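Local coordinates for protein N-acyl-D-glutamate deacylase (Bordetella bronchiseptica, PDB 3GIP) that hydrolyses the amide bond of N-acyl-D-glutamate, as a zinc-binding deacylase of the amidohydrolase superfamily, at residues 78-90 and 452-466. Numbering follows the deposited sequence.
Sequences DLRWKTSQGITTV and IAGVLVNGAEVFPQP
R80 packs its guanidinium face against CE1 of F463 and hydrogen-bonds P464 O where a C-terminal beta hairpin, strands 452-457 and 460-463 joined by a type I' turn, packs against helix 80-83 and strand 87-90 of the amidohydrolase TIM-barrel domain. The axes of strands 87-90 and 452-457 come no nearer than 7.5 Å, so side chains rather than a backbone ladder join them.

Polar contacts gather at one end. R80 NH1 donates to P464 O (3.0 Å, N-H...O 168°); the acceptor lies in the guanidinium plane, whereas the donor stands above the carbonyl plane. A water also bonded by NH1 donates to V462 O and is hydrogen-bonded to T83 OG1, bridging helix and hairpin.

Guanidinium-ring packing is a second kind of contact. CG of R80 is anti to the backbone N (chi1 -172°), and the chain bends at chi2 to carry the guanidinium across F463, whose CE1 covers one of its faces, 3.4 Å from NH2. The two planes are 47° apart, so this is no parallel stack. W378 of helix 376-391 also touches R80.

The remaining contacts are van der Waals, two of them on backbone carbonyl oxygens. CG2 of V455 packs on T83 O (3.6 Å) and the CA of G86, the C-prime residue of the Schellman motif ending the helix. I452 CG1 approaches S84 O, and T83 CG2 meets V462 CG2. The methyl pair T88 CG2 and V455 CG1, at 3.4 Å, is closer than usual van der Waals contact.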
loop_
_atom_site.group_PDB
_atom_site.type_symbol
_atom_site.label_atom_id
_atom_site.label_comp_id
_atom_site.label_asym_id
_atom_site.label_seq_id
_atom_site.Cartn_x
_atom_site.Cartn_y
_atom_site.Cartn_z
ATOM N N ASP A 78 17.333 -0.106 -1.621
ATOM C CA ASP A 78 17.232 -1.546 -1.871
ATOM C C ASP A 78 15.800 -2.068 -1.979
ATOM O O ASP A 78 15.529 -2.987 -2.756
ATOM C CB ASP A 78 17.975 -2.344 -0.793
ATOM C CG ASP A 78 17.434 -2.089 0.595
ATOM O OD1 ASP A 78 17.853 -1.096 1.227
ATOM O OD2 ASP A 78 16.578 -2.877 1.052
ATOM N N LEU A 79 14.889 -1.486 -1.204
ATOM C CA LEU A 79 13.490 -1.914 -1.220
ATOM C C LEU A 79 13.357 -3.433 -1.091
ATOM O O LEU A 79 12.408 -4.023 -1.605
ATOM C CB LEU A 79 12.813 -1.447 -2.515
ATOM C CG LEU A 79 12.199 -0.043 -2.542
ATOM C CD1 LEU A 79 10.927 -0.051 -1.710
ATOM C CD2 LEU A 79 13.171 0.995 -2.020
ATOM N N ARG A 80 14.300 -4.058 -0.391
ATOM C CA ARG A 80 14.295 -5.511 -0.231
ATOM C C ARG A 80 13.044 -6.037 0.472
ATOM O O ARG A 80 12.645 -7.184 0.253
ATOM C CB ARG A 80 15.551 -5.953 0.527
ATOM C CG ARG A 80 15.762 -7.463 0.601
ATOM C CD ARG A 80 16.137 -8.055 -0.749
ATOM N NE ARG A 80 16.659 -9.413 -0.608
ATOM C CZ ARG A 80 17.290 -10.081 -1.569
ATOM N NH1 ARG A 80 17.478 -9.522 -2.755
ATOM N NH2 ARG A 80 17.752 -11.305 -1.337
ATOM N N TRP A 81 12.429 -5.210 1.312
ATOM C CA TRP A 81 11.220 -5.630 2.010
ATOM C C TRP A 81 10.078 -5.844 1.024
ATOM O O TRP A 81 9.113 -6.542 1.330
ATOM C CB TRP A 81 10.823 -4.607 3.088
ATOM C CG TRP A 81 10.618 -3.189 2.614
ATOM C CD1 TRP A 81 9.430 -2.584 2.316
ATOM C CD2 TRP A 81 11.633 -2.197 2.420
ATOM N NE1 TRP A 81 9.641 -1.273 1.953
ATOM C CE2 TRP A 81 10.986 -1.012 2.007
ATOM C CE3 TRP A 81 13.028 -2.196 2.554
ATOM C CZ2 TRP A 81 11.687 0.167 1.726
ATOM C CZ3 TRP A 81 13.726 -1.020 2.274
ATOM C CH2 TRP A 81 13.050 0.140 1.865
ATOM N N LYS A 82 10.200 -5.252 -0.163
ATOM C CA LYS A 82 9.185 -5.396 -1.207
ATOM C C LYS A 82 9.522 -6.565 -2.127
ATOM O O LYS A 82 8.717 -7.474 -2.320
ATOM C CB LYS A 82 9.099 -4.135 -2.074
ATOM C CG LYS A 82 8.733 -2.854 -1.352
ATOM C CD LYS A 82 7.325 -2.879 -0.789
ATOM C CE LYS A 82 6.908 -1.465 -0.420
ATOM N NZ LYS A 82 5.650 -1.389 0.365
ATOM N N THR A 83 10.720 -6.536 -2.698
ATOM C CA THR A 83 11.125 -7.578 -3.627
ATOM C C THR A 83 11.129 -8.982 -3.035
ATOM O O THR A 83 10.761 -9.944 -3.714
ATOM C CB THR A 83 12.521 -7.283 -4.218
ATOM O OG1 THR A 83 13.502 -7.346 -3.180
ATOM C CG2 THR A 83 12.549 -5.896 -4.848
ATOM N N SER A 84 11.532 -9.101 -1.773
ATOM C CA SER A 84 11.594 -10.404 -1.119
ATOM C C SER A 84 10.230 -11.054 -0.906
ATOM O O SER A 84 10.158 -12.238 -0.580
ATOM C CB SER A 84 12.341 -10.303 0.214
ATOM O OG SER A 84 11.624 -9.531 1.157
ATOM N N GLN A 85 9.154 -10.288 -1.073
ATOM C CA GLN A 85 7.820 -10.863 -0.939
ATOM C C GLN A 85 7.071 -10.832 -2.273
ATOM O O GLN A 85 5.847 -10.990 -2.321
ATOM C CB GLN A 85 7.013 -10.171 0.171
ATOM C CG GLN A 85 6.770 -8.686 0.018
ATOM C CD GLN A 85 5.894 -8.139 1.133
ATOM O OE1 GLN A 85 4.747 -8.560 1.301
ATOM N NE2 GLN A 85 6.431 -7.199 1.904
ATOM N N GLY A 86 7.828 -10.631 -3.352
ATOM C CA GLY A 86 7.269 -10.635 -4.695
ATOM C C GLY A 86 6.648 -9.377 -5.272
ATOM O O GLY A 86 6.027 -9.441 -6.331
ATOM N N ILE A 87 6.828 -8.241 -4.607
ATOM C CA ILE A 87 6.249 -6.977 -5.056
ATOM C C ILE A 87 7.101 -6.293 -6.124
ATOM O O ILE A 87 8.303 -6.108 -5.935
ATOM C CB ILE A 87 6.071 -6.027 -3.855
ATOM C CG1 ILE A 87 5.089 -6.647 -2.859
ATOM C CG2 ILE A 87 5.573 -4.667 -4.314
ATOM C CD1 ILE A 87 5.079 -5.966 -1.505
ATOM N N THR A 88 6.469 -5.918 -7.236
ATOM C CA THR A 88 7.164 -5.257 -8.344
ATOM C C THR A 88 6.685 -3.825 -8.591
ATOM O O THR A 88 7.303 -3.080 -9.359
ATOM C CB THR A 88 6.998 -6.047 -9.655
ATOM O OG1 THR A 88 5.604 -6.240 -9.921
ATOM C CG2 THR A 88 7.682 -7.397 -9.555
ATOM N N THR A 89 5.579 -3.450 -7.961
ATOM C CA THR A 89 5.024 -2.103 -8.091
ATOM C C THR A 89 4.420 -1.696 -6.755
ATOM O O THR A 89 3.811 -2.518 -6.072
ATOM C CB THR A 89 3.896 -2.034 -9.157
ATOM O OG1 THR A 89 4.434 -2.313 -10.454
ATOM C CG2 THR A 89 3.249 -0.648 -9.172
ATOM N N VAL A 90 4.598 -0.436 -6.376
ATOM C CA VAL A 90 4.015 0.049 -5.138
ATOM C C VAL A 90 3.336 1.385 -5.371
ATOM O O VAL A 90 3.822 2.215 -6.141
ATOM C CB VAL A 90 5.066 0.228 -4.014
ATOM C CG1 VAL A 90 6.106 1.269 -4.412
ATOM C CG2 VAL A 90 4.364 0.643 -2.723
ATOM N N ILE A 452 9.859 -17.557 -2.526
ATOM C CA ILE A 452 9.960 -16.643 -3.660
ATOM C C ILE A 452 11.270 -17.004 -4.354
ATOM O O ILE A 452 12.348 -16.834 -3.785
ATOM C CB ILE A 452 10.004 -15.170 -3.205
ATOM C CG1 ILE A 452 8.701 -14.806 -2.488
ATOM C CG2 ILE A 452 10.210 -14.255 -4.413
ATOM C CD1 ILE A 452 7.457 -14.923 -3.358
ATOM N N ALA A 453 11.171 -17.518 -5.576
ATOM C CA ALA A 453 12.349 -17.933 -6.329
ATOM C C ALA A 453 13.013 -16.817 -7.127
ATOM O O ALA A 453 14.238 -16.770 -7.231
ATOM C CB ALA A 453 11.986 -19.086 -7.261
ATOM N N GLY A 454 12.213 -15.920 -7.690
ATOM C CA GLY A 454 12.788 -14.841 -8.469
ATOM C C GLY A 454 11.792 -13.751 -8.786
ATOM O O GLY A 454 10.586 -13.987 -8.807
ATOM N N VAL A 455 12.301 -12.550 -9.031
ATOM C CA VAL A 455 11.446 -11.418 -9.352
ATOM C C VAL A 455 12.065 -10.564 -10.445
ATOM O O VAL A 455 13.245 -10.215 -10.382
ATOM C CB VAL A 455 11.213 -10.513 -8.123
ATOM C CG1 VAL A 455 10.301 -9.352 -8.502
ATOM C CG2 VAL A 455 10.599 -11.317 -6.988
ATOM N N LEU A 456 11.258 -10.242 -11.451
ATOM C CA LEU A 456 11.698 -9.393 -12.546
ATOM C C LEU A 456 10.861 -8.125 -12.517
ATOM O O LEU A 456 9.652 -8.170 -12.279
ATOM C CB LEU A 456 11.489 -10.074 -13.903
ATOM C CG LEU A 456 12.202 -11.386 -14.225
ATOM C CD1 LEU A 456 11.800 -11.832 -15.631
ATOM C CD2 LEU A 456 13.708 -11.200 -14.136
ATOM N N VAL A 457 11.516 -6.993 -12.734
ATOM C CA VAL A 457 10.842 -5.707 -12.799
ATOM C C VAL A 457 11.203 -5.210 -14.190
ATOM O O VAL A 457 12.377 -5.001 -14.493
ATOM C CB VAL A 457 11.369 -4.722 -11.734
ATOM C CG1 VAL A 457 10.838 -3.322 -12.008
ATOM C CG2 VAL A 457 10.929 -5.179 -10.347
ATOM N N ASN A 458 10.196 -5.058 -15.042
ATOM C CA ASN A 458 10.422 -4.610 -16.411
ATOM C C ASN A 458 11.487 -5.468 -17.094
ATOM O O ASN A 458 12.361 -4.963 -17.806
ATOM C CB ASN A 458 10.818 -3.134 -16.414
ATOM C CG ASN A 458 9.719 -2.245 -15.863
ATOM O OD1 ASN A 458 9.961 -1.378 -15.026
ATOM N ND2 ASN A 458 8.497 -2.458 -16.340
ATOM N N GLY A 459 11.404 -6.774 -16.856
ATOM C CA GLY A 459 12.327 -7.717 -17.461
ATOM C C GLY A 459 13.690 -7.886 -16.813
ATOM O O GLY A 459 14.458 -8.764 -17.213
ATOM N N ALA A 460 14.003 -7.060 -15.821
ATOM C CA ALA A 460 15.297 -7.149 -15.151
ATOM C C ALA A 460 15.179 -7.787 -13.771
ATOM O O ALA A 460 14.267 -7.477 -13.008
ATOM C CB ALA A 460 15.913 -5.763 -15.031
ATOM N N GLU A 461 16.114 -8.674 -13.449
ATOM C CA GLU A 461 16.098 -9.335 -12.149
ATOM C C GLU A 461 16.395 -8.375 -11.003
ATOM O O GLU A 461 17.350 -7.597 -11.064
ATOM C CB GLU A 461 17.126 -10.468 -12.105
ATOM C CG GLU A 461 17.214 -11.145 -10.734
ATOM C CD GLU A 461 18.333 -12.167 -10.631
ATOM O OE1 GLU A 461 18.965 -12.479 -11.664
ATOM O OE2 GLU A 461 18.576 -12.665 -9.510
ATOM N N VAL A 462 15.566 -8.421 -9.962
ATOM C CA VAL A 462 15.785 -7.592 -8.781
ATOM C C VAL A 462 15.902 -8.507 -7.568
ATOM O O VAL A 462 16.387 -8.100 -6.516
ATOM C CB VAL A 462 14.646 -6.576 -8.542
ATOM C CG1 VAL A 462 14.625 -5.550 -9.668
ATOM C CG2 VAL A 462 13.305 -7.292 -8.437
ATOM N N PHE A 463 15.452 -9.748 -7.734
ATOM C CA PHE A 463 15.516 -10.751 -6.675
ATOM C C PHE A 463 15.734 -12.109 -7.336
ATOM O O PHE A 463 15.111 -12.412 -8.355
ATOM C CB PHE A 463 14.209 -10.779 -5.880
ATOM C CG PHE A 463 14.228 -11.732 -4.720
ATOM C CD1 PHE A 463 14.613 -11.302 -3.455
ATOM C CD2 PHE A 463 13.900 -13.071 -4.902
ATOM C CE1 PHE A 463 14.669 -12.196 -2.385
ATOM C CE2 PHE A 463 13.954 -13.973 -3.840
ATOM C CZ PHE A 463 14.340 -13.533 -2.580
ATOM N N PRO A 464 16.594 -12.962 -6.752
ATOM C CA PRO A 464 17.367 -12.776 -5.519
ATOM C C PRO A 464 18.549 -11.816 -5.615
ATOM O O PRO A 464 18.995 -11.272 -4.606
ATOM C CB PRO A 464 17.808 -14.197 -5.180
ATOM C CG PRO A 464 18.020 -14.796 -6.528
ATOM C CD PRO A 464 16.799 -14.320 -7.293
ATOM N N GLN A 465 19.057 -11.609 -6.825
ATOM C CA GLN A 465 20.192 -10.717 -7.016
ATOM C C GLN A 465 19.781 -9.375 -7.614
ATOM O O GLN A 465 19.412 -9.295 -8.784
ATOM C CB GLN A 465 21.234 -11.376 -7.923
ATOM C CG GLN A 465 22.426 -10.485 -8.225
ATOM C CD GLN A 465 23.162 -10.057 -6.971
ATOM O OE1 GLN A 465 23.482 -8.880 -6.797
ATOM N NE2 GLN A 465 23.441 -11.014 -6.091
ATOM N N PRO A 466 19.836 -8.301 -6.811
ATOM C CA PRO A 466 19.459 -6.986 -7.331
ATOM C C PRO A 466 20.519 -6.455 -8.293
ATOM O O PRO A 466 21.671 -6.887 -8.255
ATOM C CB PRO A 466 19.328 -6.138 -6.067
ATOM C CG PRO A 466 20.312 -6.768 -5.134
ATOM C CD PRO A 466 20.093 -8.244 -5.361
HETATM O O HOH W 1 16.027 -7.390 -4.072
#